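Myosin-I heavy chain (PDB 5EJY) works as an actin-based class VII myosin motor with ATPase activity in early phagocytosis and adhesion, this chain being a MyTH4-FERM part of its tail. Local coordinates at residues Val88-Ile91 against Leu92-Leu96; Glu99-Arg102 against Asp103-Tyr106; Glu127-His130 against Phe131-Thr135; Gln185-Ser188 against Val189-Glu193. One frame throughout, in Å; residues are numbered along the deposited sequence.

Contact 1 (Val88-Ile91 against Leu92-Leu96); sequences VKFI and LTKGL
Val-88 and Leu-92 stand one turn apart on helix 81-97 of the MyTH4 domain, a helical bundle, and their side chains run alongside each other in one direction. Val-88 CG1, trans to the backbone N (chi1 176°), meets Leu-92 CD1 at 3.8 Å. Leu-92 CG also packs 3.3 Å from Val-88 O, the oxygen that accepts the leucine N-H. Helix 119-133 covers this apolar strip, with Leu-128 and Phe-131 against Val-88 and Thr-132 against Leu-92. With an alanine in place of Leu-92, Val-88 CG1 would probably lose its neighbour along the helix and a gap would open beside Thr-132. On another flank Phe-90 and Lys-94 run at a slant to each other. Lys-94 CG lies 4.2 Å above one face of the Phe-90 ring, displaced toward the rim, and the bend at chi2 (-74°) brings Lys-94 CE to 4.1 Å from Phe-90 CZ. Lys-65 of helix 53-70 adds a cation-pi contact to the same ring. Thr-93 doubles the grip on one carbonyl: its N and its OG1 approach Lys-89 O from opposite faces of the carbonyl plane, Thr-93 OG1 at 2.6 Å.

Contact 2 (Glu99-Arg102 against Asp103-Tyr106); sequences ESLR and DEIY
Ile-105 folds its longer branch back over the preceding turn, Ile-105 CG1 lying 3.3 Å from Leu-101 O, the same oxygen that accepts the Ile-105 N-H. CG1 stands anti to the carbonyl carbon (chi1 -64°), and Ile-105 CD1 stays beside the same oxygen, 3.4 Å from Leu-101 O. Tyr-106 behaves alike one residue on: its N bonds to Arg-102 O, and that oxygen sits at the ring edge, near the ring plane, 3.3 Å from Tyr-106 CD2. Glu-104 takes another course. Its CB rests 3.4 Å from Leu-101 O, but CG is anti to the backbone N and the chain bends at chi2 (80°), leading the carboxylate away from this turn. There the buried group is well supplied with donors: Leu-47 N and Gln-108 NE2 for OE2, Leu-48 N and His-50 NE2 for OE1. Arg-102 is extended from CG to NE and reaches back to the end of helix 81-97, where NE and NH2 bond to the carbonyls of Gly-95 and Leu-96; Glu-99 CB lies 4.3 Å above one face of the Arg-102 guanidinium, toward its rim. The arginine charge probably gains from the negative end of that helix. Two waters take the place of direct backbone bonds. One donates to Glu-99 O at 2.7 Å and accepts from Asp-103 N; the other joins Ser-100 O to Glu-104 N. Both waters thus bridge i to i+4 pairs where the chain turns from helix 81-97 into helix 102-112, a corner of the MyTH4 helical bundle.

Contact 3 (Glu127-His130 against Phe131-Thr135); sequences ELIH and FTCST
Glu-127 to Cys-133 form the closing turns of helix 119-133, and the i to i+4 backbone bonds, such as Cys-133 N to Ile-129 O at 2.9 Å, run on to Ser-134 N just beyond. Phe-131 lays one ring face over a carbonyl of the turn before it: Glu-127 O is 3.1 Å above the ring plane, displaced toward the rim. With CG beside the backbone N (chi1 -62°) the ring is carried back over that turn, where Phe-131 CZ lies 4.1 Å from Glu-127 CB; a chi2 of -35° sets its tilt. Leu-128 comes in at an angle to the ring, its CD2 meeting Phe-131 CD2 at 3.9 Å, while on a different flank Ile-129 CG2 packs against Cys-133 SG. The hydroxyl residues bend back to the main chain. Thr-132 OG1 donates to Leu-128 O at 2.8 Å and Ser-134 OG to His-130 O at 2.7 Å; in each pair the residue's own backbone N uses the same oxygen from the opposite face of the carbonyl plane. Both hydroxyls stand anti to their carbonyl carbon (-56° in Thr-132), beside the backbone N, where the preceding turn is within range. Thr-135 OG1 repeats the bond to Phe-131 O beyond the helix. Around them Leu-192 and Ile-195 of helix 189-196 cover Phe-131, and the Glu-127 carboxylate takes a salt bridge from Lys-196 and a bond from Tyr-69 OH. The helix's own carbonyls thus take the hydroxyl protons of Thr-132 and Ser-134, which is consistent with the burial of both residues.

Contact 4 (Gln185-Ser188 against Val189-Glu193); sequences QVPS and VTELE
Ser-188 caps helix 189-196 by hydrogen bonding: from the N-cap position its OG, tucked between the main-chain N and C (chi1 60°), accepts a weak bond from Glu-191 N, 3.4 Å from Ser-188 OG. Ser-188 O receives Leu-192 N at 3.0 Å. In the reverse sense a water accepts from Ser-188 N and donates to Glu-191 OE1 at 2.6 Å, so the return link to the cap's N-H runs through water, and a direct capping box is not formed. Glu-191 OE2 bonds to Ser-219 OG, and Val-189 N to Glu-272. Apolar contact adds a hydrophobic staple, the residue before the cap meeting the fourth of the helix: Pro-187 CB touches Leu-192 CD2 at 3.7 Å. Separately, the extended Glu-191 chain passes at a slant to the proline ring in van der Waals contact, Glu-191 OE1 lying 3.5 Å from Pro-187 CB. The charge interaction is a salt bridge from Glu-191 OE2 to Arg-183. A leucine at Glu-191 would probably leave Arg-183 without its charged mate and the bridging water without the carboxylate to which it donates.

Contacts 1 to 4 follow one another along the chain in the MyTH4 part. Contact 1 touches all the others, its centre 10 Å from those of contacts 2 and 3 and 11 Å from that of contact 4. Gly-95 CA of contact 1 packs 3.5 Å from Ile-105 CD1 of contact 2. Contacts 3 and 4 meet where Thr-135 OG1 is 3.3 Å from Pro-187 CD, whereas contacts 2 and 4 stay about 9 Å apart at their nearest atoms. Glu-272 joins contacts 1 and 4 to the FERM part, by a salt bridge to Lys-89 and a hydrogen bond from Val-189 N. No motor site lies in this chain; a polyethylene glycol, probably from crystallisation, sits about 4 Å from the Phe-90 side chain.

Contact 1 (Val88-Ile91 against Leu92-Leu96)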
loop_
_atom_site.group_PDB
_atom_site.type_symbol
_atom_site.label_atom_id
_atom_site.label_comp_id
_atom_site.label_asym_id
_atom_site.label_seq_id
_atom_site.Cartn_x
_atom_site.Cartn_y
_atom_site.Cartn_z
ATOM N N VAL A 88 -19.124 11.568 7.413
ATOM C CA VAL A 88 -17.704 11.492 7.759
ATOM C C VAL A 88 -16.814 11.689 6.522
ATOM O O VAL A 88 -15.851 12.463 6.545
ATOM C CB VAL A 88 -17.359 10.160 8.465
ATOM C CG1 VAL A 88 -15.866 10.056 8.729
ATOM C CG2 VAL A 88 -18.130 10.039 9.765
ATOM N N LYS A 89 -17.157 11.003 5.437
ATOM C CA LYS A 89 -16.430 11.132 4.180
ATOM C C LYS A 89 -16.422 12.577 3.693
ATOM O O LYS A 89 -15.415 13.080 3.193
ATOM C CB LYS A 89 -17.067 10.233 3.113
ATOM C CG LYS A 89 -16.901 8.742 3.359
ATOM C CD LYS A 89 -15.450 8.318 3.225
ATOM C CE LYS A 89 -15.295 6.801 3.288
ATOM N NZ LYS A 89 -15.625 6.110 2.014
ATOM N N PHE A 90 -17.556 13.250 3.832
ATOM C CA PHE A 90 -17.637 14.638 3.410
ATOM C C PHE A 90 -16.625 15.497 4.179
ATOM O O PHE A 90 -15.817 16.229 3.592
ATOM C CB PHE A 90 -19.059 15.165 3.614
ATOM C CG PHE A 90 -19.230 16.598 3.204
ATOM C CD1 PHE A 90 -19.606 16.921 1.913
ATOM C CD2 PHE A 90 -19.013 17.621 4.110
ATOM C CE1 PHE A 90 -19.764 18.243 1.530
ATOM C CE2 PHE A 90 -19.162 18.947 3.732
ATOM C CZ PHE A 90 -19.545 19.258 2.446
ATOM N N ILE A 91 -16.687 15.400 5.501
ATOM C CA ILE A 91 -15.782 16.128 6.381
ATOM C C ILE A 91 -14.306 15.883 6.063
ATOM O O ILE A 91 -13.536 16.828 5.907
ATOM C CB ILE A 91 -16.040 15.755 7.856
ATOM C CG1 ILE A 91 -17.463 16.159 8.252
ATOM C CG2 ILE A 91 -15.025 16.441 8.771
ATOM C CD1 ILE A 91 -17.869 15.701 9.609
ATOM N N LEU A 92 -13.921 14.610 5.984
ATOM C CA LEU A 92 -12.524 14.242 5.797
ATOM C C LEU A 92 -12.020 14.587 4.399
ATOM O O LEU A 92 -10.849 14.914 4.223
ATOM C CB LEU A 92 -12.322 12.751 6.067
ATOM C CG LEU A 92 -12.673 12.273 7.468
ATOM C CD1 LEU A 92 -12.357 10.772 7.583
ATOM C CD2 LEU A 92 -11.920 13.093 8.501
ATOM N N THR A 93 -12.896 14.503 3.405
ATOM C CA THR A 93 -12.496 14.846 2.037
ATOM C C THR A 93 -12.184 16.333 1.958
ATOM O O THR A 93 -11.171 16.742 1.379
ATOM C CB THR A 93 -13.589 14.478 1.005
ATOM O OG1 THR A 93 -13.910 13.084 1.132
ATOM C CG2 THR A 93 -13.098 14.730 -0.416
ATOM N N LYS A 94 -13.029 17.155 2.574
ATOM C CA LYS A 94 -12.774 18.594 2.537
ATOM C C LYS A 94 -11.480 18.930 3.291
ATOM O O LYS A 94 -10.632 19.669 2.796
ATOM C CB LYS A 94 -13.963 19.376 3.104
ATOM C CG LYS A 94 -15.226 19.320 2.238
ATOM C CD LYS A 94 -15.104 20.187 0.985
ATOM C CE LYS A 94 -16.336 20.029 0.090
ATOM N NZ LYS A 94 -16.234 20.875 -1.129
ATOM N N GLY A 95 -11.319 18.370 4.485
ATOM C CA GLY A 95 -10.157 18.697 5.304
ATOM C C GLY A 95 -8.842 18.184 4.740
ATOM O O GLY A 95 -7.802 18.852 4.840
ATOM N N LEU A 96 -8.867 16.989 4.154
ATOM C CA LEU A 96 -7.638 16.419 3.603
ATOM C C LEU A 96 -7.147 17.265 2.422
ATOM O O LEU A 96 -5.952 17.541 2.299
ATOM C CB LEU A 96 -7.839 14.952 3.182
ATOM C CG LEU A 96 -6.591 14.259 2.614
ATOM C CD1 LEU A 96 -5.444 14.254 3.650
ATOM C CD2 LEU A 96 -6.895 12.818 2.144
#

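Contact 2 (Glu99-Arg102 against Asp103-Tyr106)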
loop_
_atom_site.group_PDB
_atom_site.type_symbol
_atom_site.label_atom_id
_atom_site.label_comp_id
_atom_site.label_asym_id
_atom_site.label_seq_id
_atom_site.Cartn_x
_atom_site.Cartn_y
_atom_site.Cartn_z
ATOM N N GLU A 99 -6.202 22.506 3.220
ATOM C CA GLU A 99 -5.476 22.590 4.483
ATOM C C GLU A 99 -6.053 23.679 5.369
ATOM O O GLU A 99 -5.980 23.607 6.601
ATOM C CB GLU A 99 -3.991 22.867 4.245
ATOM C CG GLU A 99 -3.147 22.596 5.474
ATOM C CD GLU A 99 -1.886 23.428 5.517
ATOM O OE1 GLU A 99 -0.986 23.182 4.685
ATOM O OE2 GLU A 99 -1.804 24.333 6.382
ATOM N N SER A 100 -6.628 24.694 4.742
ATOM C CA SER A 100 -7.118 25.839 5.494
ATOM C C SER A 100 -8.476 25.590 6.151
ATOM O O SER A 100 -9.025 26.487 6.785
ATOM C CB SER A 100 -7.157 27.089 4.600
ATOM O OG SER A 100 -7.952 26.866 3.453
ATOM N N LEU A 101 -9.020 24.381 5.997
ATOM C CA LEU A 101 -10.234 24.003 6.702
ATOM C C LEU A 101 -9.946 23.031 7.856
ATOM O O LEU A 101 -10.840 22.654 8.587
ATOM C CB LEU A 101 -11.256 23.377 5.750
ATOM C CG LEU A 101 -12.122 24.330 4.916
ATOM C CD1 LEU A 101 -12.891 23.562 3.879
ATOM C CD2 LEU A 101 -13.086 25.112 5.818
ATOM N N ARG A 102 -8.700 22.609 7.999
ATOM C CA ARG A 102 -8.389 21.567 8.975
ATOM C C ARG A 102 -8.620 22.053 10.394
ATOM O O ARG A 102 -9.234 21.340 11.217
ATOM C CB ARG A 102 -6.945 21.080 8.801
ATOM C CG ARG A 102 -6.746 20.336 7.477
ATOM C CD ARG A 102 -5.322 19.909 7.275
ATOM N NE ARG A 102 -5.177 19.149 6.034
ATOM C CZ ARG A 102 -4.040 18.611 5.622
ATOM N NH1 ARG A 102 -2.953 18.728 6.366
ATOM N NH2 ARG A 102 -3.995 17.932 4.480
ATOM N N ASP A 103 -8.138 23.256 10.695
ATOM C CA ASP A 103 -8.284 23.755 12.076
ATOM C C ASP A 103 -9.745 24.014 12.403
ATOM O O ASP A 103 -10.205 23.734 13.513
ATOM C CB ASP A 103 -7.408 24.980 12.336
ATOM C CG ASP A 103 -5.928 24.634 12.376
ATOM O OD1 ASP A 103 -5.583 23.428 12.464
ATOM O OD2 ASP A 103 -5.104 25.564 12.327
ATOM N N GLU A 104 -10.483 24.520 11.419
ATOM C CA GLU A 104 -11.932 24.652 11.533
ATOM C C GLU A 104 -12.585 23.355 12.009
ATOM O O GLU A 104 -13.329 23.347 12.997
ATOM C CB GLU A 104 -12.537 25.071 10.188
ATOM C CG GLU A 104 -14.059 25.109 10.181
ATOM C CD GLU A 104 -14.620 26.369 10.818
ATOM O OE1 GLU A 104 -13.965 27.429 10.722
ATOM O OE2 GLU A 104 -15.716 26.288 11.421
ATOM N N ILE A 105 -12.313 22.263 11.294
ATOM C CA ILE A 105 -12.846 20.955 11.645
ATOM C C ILE A 105 -12.472 20.556 13.066
ATOM O O ILE A 105 -13.335 20.135 13.846
ATOM C CB ILE A 105 -12.390 19.860 10.638
ATOM C CG1 ILE A 105 -12.960 20.151 9.241
ATOM C CG2 ILE A 105 -12.792 18.460 11.125
ATOM C CD1 ILE A 105 -12.128 19.540 8.102
ATOM N N TYR A 106 -11.202 20.687 13.428
ATOM C CA TYR A 106 -10.809 20.278 14.771
ATOM C C TYR A 106 -11.498 21.121 15.851
ATOM O O TYR A 106 -11.878 20.601 16.885
ATOM C CB TYR A 106 -9.295 20.343 14.947
ATOM C CG TYR A 106 -8.565 19.095 14.498
ATOM C CD1 TYR A 106 -8.473 17.988 15.328
ATOM C CD2 TYR A 106 -7.977 19.022 13.234
ATOM C CE1 TYR A 106 -7.800 16.840 14.928
ATOM C CE2 TYR A 106 -7.293 17.872 12.825
ATOM C CZ TYR A 106 -7.209 16.791 13.681
ATOM O OH TYR A 106 -6.536 15.651 13.299
HETATM O O HOH W 1 -6.543 24.912 8.925
HETATM O O HOH W 2 -9.404 26.377 9.545
#

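Contact 3 (Glu127-His130 against Phe131-Thr135)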
loop_
_atom_site.group_PDB
_atom_site.type_symbol
_atom_site.label_atom_id
_atom_site.label_comp_id
_atom_site.label_asym_id
_atom_site.label_seq_id
_atom_site.Cartn_x
_atom_site.Cartn_y
_atom_site.Cartn_z
ATOM N N GLU A 127 -15.416 9.571 18.284
ATOM C CA GLU A 127 -15.214 8.784 17.065
ATOM C C GLU A 127 -14.806 9.679 15.887
ATOM O O GLU A 127 -13.901 9.330 15.129
ATOM C CB GLU A 127 -16.469 7.999 16.706
ATOM C CG GLU A 127 -16.765 6.823 17.663
ATOM C CD GLU A 127 -18.144 6.220 17.454
ATOM O OE1 GLU A 127 -18.900 6.744 16.612
ATOM O OE2 GLU A 127 -18.479 5.228 18.142
ATOM N N LEU A 128 -15.497 10.811 15.729
ATOM C CA LEU A 128 -15.143 11.808 14.720
ATOM C C LEU A 128 -13.741 12.349 14.917
ATOM O O LEU A 128 -12.996 12.522 13.955
ATOM C CB LEU A 128 -16.125 12.978 14.738
ATOM C CG LEU A 128 -17.542 12.672 14.259
ATOM C CD1 LEU A 128 -18.450 13.899 14.418
ATOM C CD2 LEU A 128 -17.512 12.202 12.799
ATOM N N ILE A 129 -13.393 12.650 16.165
ATOM C CA ILE A 129 -12.051 13.116 16.478
ATOM C C ILE A 129 -11.024 12.082 16.008
ATOM O O ILE A 129 -10.010 12.417 15.391
ATOM C CB ILE A 129 -11.919 13.412 18.003
ATOM C CG1 ILE A 129 -12.528 14.784 18.324
ATOM C CG2 ILE A 129 -10.476 13.407 18.442
ATOM C CD1 ILE A 129 -12.772 15.020 19.865
ATOM N N HIS A 130 -11.307 10.818 16.287
ATOM C CA HIS A 130 -10.400 9.733 15.944
ATOM C C HIS A 130 -10.309 9.546 14.413
ATOM O O HIS A 130 -9.215 9.352 13.879
ATOM C CB HIS A 130 -10.860 8.451 16.652
ATOM C CG HIS A 130 -9.869 7.329 16.591
ATOM N ND1 HIS A 130 -10.169 6.054 17.019
ATOM C CD2 HIS A 130 -8.593 7.284 16.137
ATOM C CE1 HIS A 130 -9.121 5.272 16.832
ATOM N NE2 HIS A 130 -8.153 5.992 16.296
ATOM N N PHE A 131 -11.444 9.631 13.711
ATOM C CA PHE A 131 -11.432 9.559 12.238
ATOM C C PHE A 131 -10.545 10.671 11.694
ATOM O O PHE A 131 -9.786 10.472 10.747
ATOM C CB PHE A 131 -12.826 9.780 11.634
ATOM C CG PHE A 131 -13.859 8.756 12.042
ATOM C CD1 PHE A 131 -13.517 7.428 12.237
ATOM C CD2 PHE A 131 -15.187 9.134 12.195
ATOM C CE1 PHE A 131 -14.473 6.493 12.597
ATOM C CE2 PHE A 131 -16.157 8.203 12.572
ATOM C CZ PHE A 131 -15.798 6.882 12.778
ATOM N N THR A 132 -10.665 11.857 12.283
ATOM C CA THR A 132 -9.976 13.032 11.765
ATOM C C THR A 132 -8.483 12.915 12.017
ATOM O O THR A 132 -7.685 13.156 11.120
ATOM C CB THR A 132 -10.545 14.346 12.389
ATOM O OG1 THR A 132 -11.953 14.392 12.152
ATOM C CG2 THR A 132 -9.895 15.587 11.752
ATOM N N CYS A 133 -8.112 12.534 13.240
ATOM C CA CYS A 133 -6.710 12.313 13.575
ATOM C C CYS A 133 -6.049 11.267 12.665
ATOM O O CYS A 133 -4.838 11.330 12.420
ATOM C CB CYS A 133 -6.577 11.863 15.029
ATOM S SG CYS A 133 -6.894 13.203 16.222
ATOM N N SER A 134 -6.845 10.300 12.208
ATOM C CA SER A 134 -6.362 9.225 11.335
ATOM C C SER A 134 -6.205 9.666 9.878
ATOM O O SER A 134 -5.753 8.879 9.038
ATOM C CB SER A 134 -7.322 8.032 11.401
ATOM O OG SER A 134 -7.478 7.572 12.748
ATOM N N THR A 135 -6.591 10.906 9.585
ATOM C CA THR A 135 -6.600 11.416 8.209
ATOM C C THR A 135 -5.645 12.599 7.971
ATOM O O THR A 135 -4.908 12.619 6.983
ATOM C CB THR A 135 -8.043 11.776 7.742
ATOM O OG1 THR A 135 -8.942 10.709 8.088
ATOM C CG2 THR A 135 -8.080 12.011 6.195
#

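Contact 4 (Gln185-Ser188 against Val189-Glu193)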
loop_
_atom_site.group_PDB
_atom_site.type_symbol
_atom_site.label_atom_id
_atom_site.label_comp_id
_atom_site.label_asym_id
_atom_site.label_seq_id
_atom_site.Cartn_x
_atom_site.Cartn_y
_atom_site.Cartn_z
ATOM N N GLN A 185 -5.134 9.634 0.984
ATOM C CA GLN A 185 -6.533 9.342 0.718
ATOM C C GLN A 185 -7.371 9.405 1.989
ATOM O O GLN A 185 -6.854 9.243 3.093
ATOM C CB GLN A 185 -6.683 7.947 0.075
ATOM C CG GLN A 185 -5.755 7.678 -1.127
ATOM C CD GLN A 185 -5.949 8.683 -2.276
ATOM O OE1 GLN A 185 -7.033 9.238 -2.453
ATOM N NE2 GLN A 185 -4.890 8.908 -3.066
ATOM N N VAL A 186 -8.670 9.617 1.811
ATOM C CA VAL A 186 -9.643 9.498 2.883
ATOM C C VAL A 186 -9.889 8.014 3.201
ATOM O O VAL A 186 -10.013 7.193 2.287
ATOM C CB VAL A 186 -10.973 10.166 2.461
ATOM C CG1 VAL A 186 -12.101 9.831 3.440
ATOM C CG2 VAL A 186 -10.778 11.686 2.317
ATOM N N PRO A 187 -9.945 7.667 4.495
ATOM C CA PRO A 187 -10.215 6.280 4.901
ATOM C C PRO A 187 -11.413 5.640 4.188
ATOM O O PRO A 187 -12.462 6.276 4.026
ATOM C CB PRO A 187 -10.521 6.421 6.393
ATOM C CG PRO A 187 -9.661 7.542 6.817
ATOM C CD PRO A 187 -9.608 8.515 5.660
ATOM N N SER A 188 -11.241 4.394 3.761
ATOM C CA SER A 188 -12.345 3.587 3.242
ATOM C C SER A 188 -13.299 3.239 4.376
ATOM O O SER A 188 -12.964 3.400 5.550
ATOM C CB SER A 188 -11.811 2.278 2.660
ATOM O OG SER A 188 -11.145 1.525 3.651
ATOM N N VAL A 189 -14.476 2.727 4.035
ATOM C CA VAL A 189 -15.406 2.264 5.065
ATOM C C VAL A 189 -14.802 1.190 5.978
ATOM O O VAL A 189 -15.042 1.177 7.185
ATOM C CB VAL A 189 -16.716 1.727 4.455
ATOM C CG1 VAL A 189 -17.576 1.069 5.545
ATOM C CG2 VAL A 189 -17.469 2.848 3.771
ATOM N N THR A 190 -14.020 0.282 5.411
ATOM C CA THR A 190 -13.429 -0.778 6.225
ATOM C C THR A 190 -12.493 -0.203 7.285
ATOM O O THR A 190 -12.474 -0.654 8.434
ATOM C CB THR A 190 -12.661 -1.791 5.374
ATOM O OG1 THR A 190 -13.525 -2.293 4.355
ATOM C CG2 THR A 190 -12.200 -2.949 6.240
ATOM N N GLU A 191 -11.710 0.797 6.899
ATOM C CA GLU A 191 -10.805 1.432 7.848
ATOM C C GLU A 191 -11.570 2.210 8.923
ATOM O O GLU A 191 -11.235 2.142 10.109
ATOM C CB GLU A 191 -9.816 2.343 7.105
ATOM C CG GLU A 191 -8.822 3.061 8.020
ATOM C CD GLU A 191 -7.947 4.058 7.267
ATOM O OE1 GLU A 191 -7.967 4.072 6.007
ATOM O OE2 GLU A 191 -7.225 4.828 7.929
ATOM N N LEU A 192 -12.595 2.952 8.511
ATOM C CA LEU A 192 -13.397 3.727 9.460
ATOM C C LEU A 192 -14.062 2.833 10.497
ATOM O O LEU A 192 -14.159 3.195 11.670
ATOM C CB LEU A 192 -14.458 4.568 8.731
ATOM C CG LEU A 192 -13.926 5.736 7.895
ATOM C CD1 LEU A 192 -15.022 6.303 7.026
ATOM C CD2 LEU A 192 -13.352 6.819 8.806
ATOM N N GLU A 193 -14.521 1.663 10.065
ATOM C CA GLU A 193 -15.108 0.694 10.996
ATOM C C GLU A 193 -14.127 0.292 12.092
ATOM O O GLU A 193 -14.477 0.277 13.272
ATOM C CB GLU A 193 -15.648 -0.523 10.237
ATOM C CG GLU A 193 -16.878 -0.185 9.407
ATOM C CD GLU A 193 -17.357 -1.326 8.525
ATOM O OE1 GLU A 193 -16.509 -2.079 7.992
ATOM O OE2 GLU A 193 -18.590 -1.459 8.357
HETATM O O HOH W 3 -8.750 2.750 3.926
#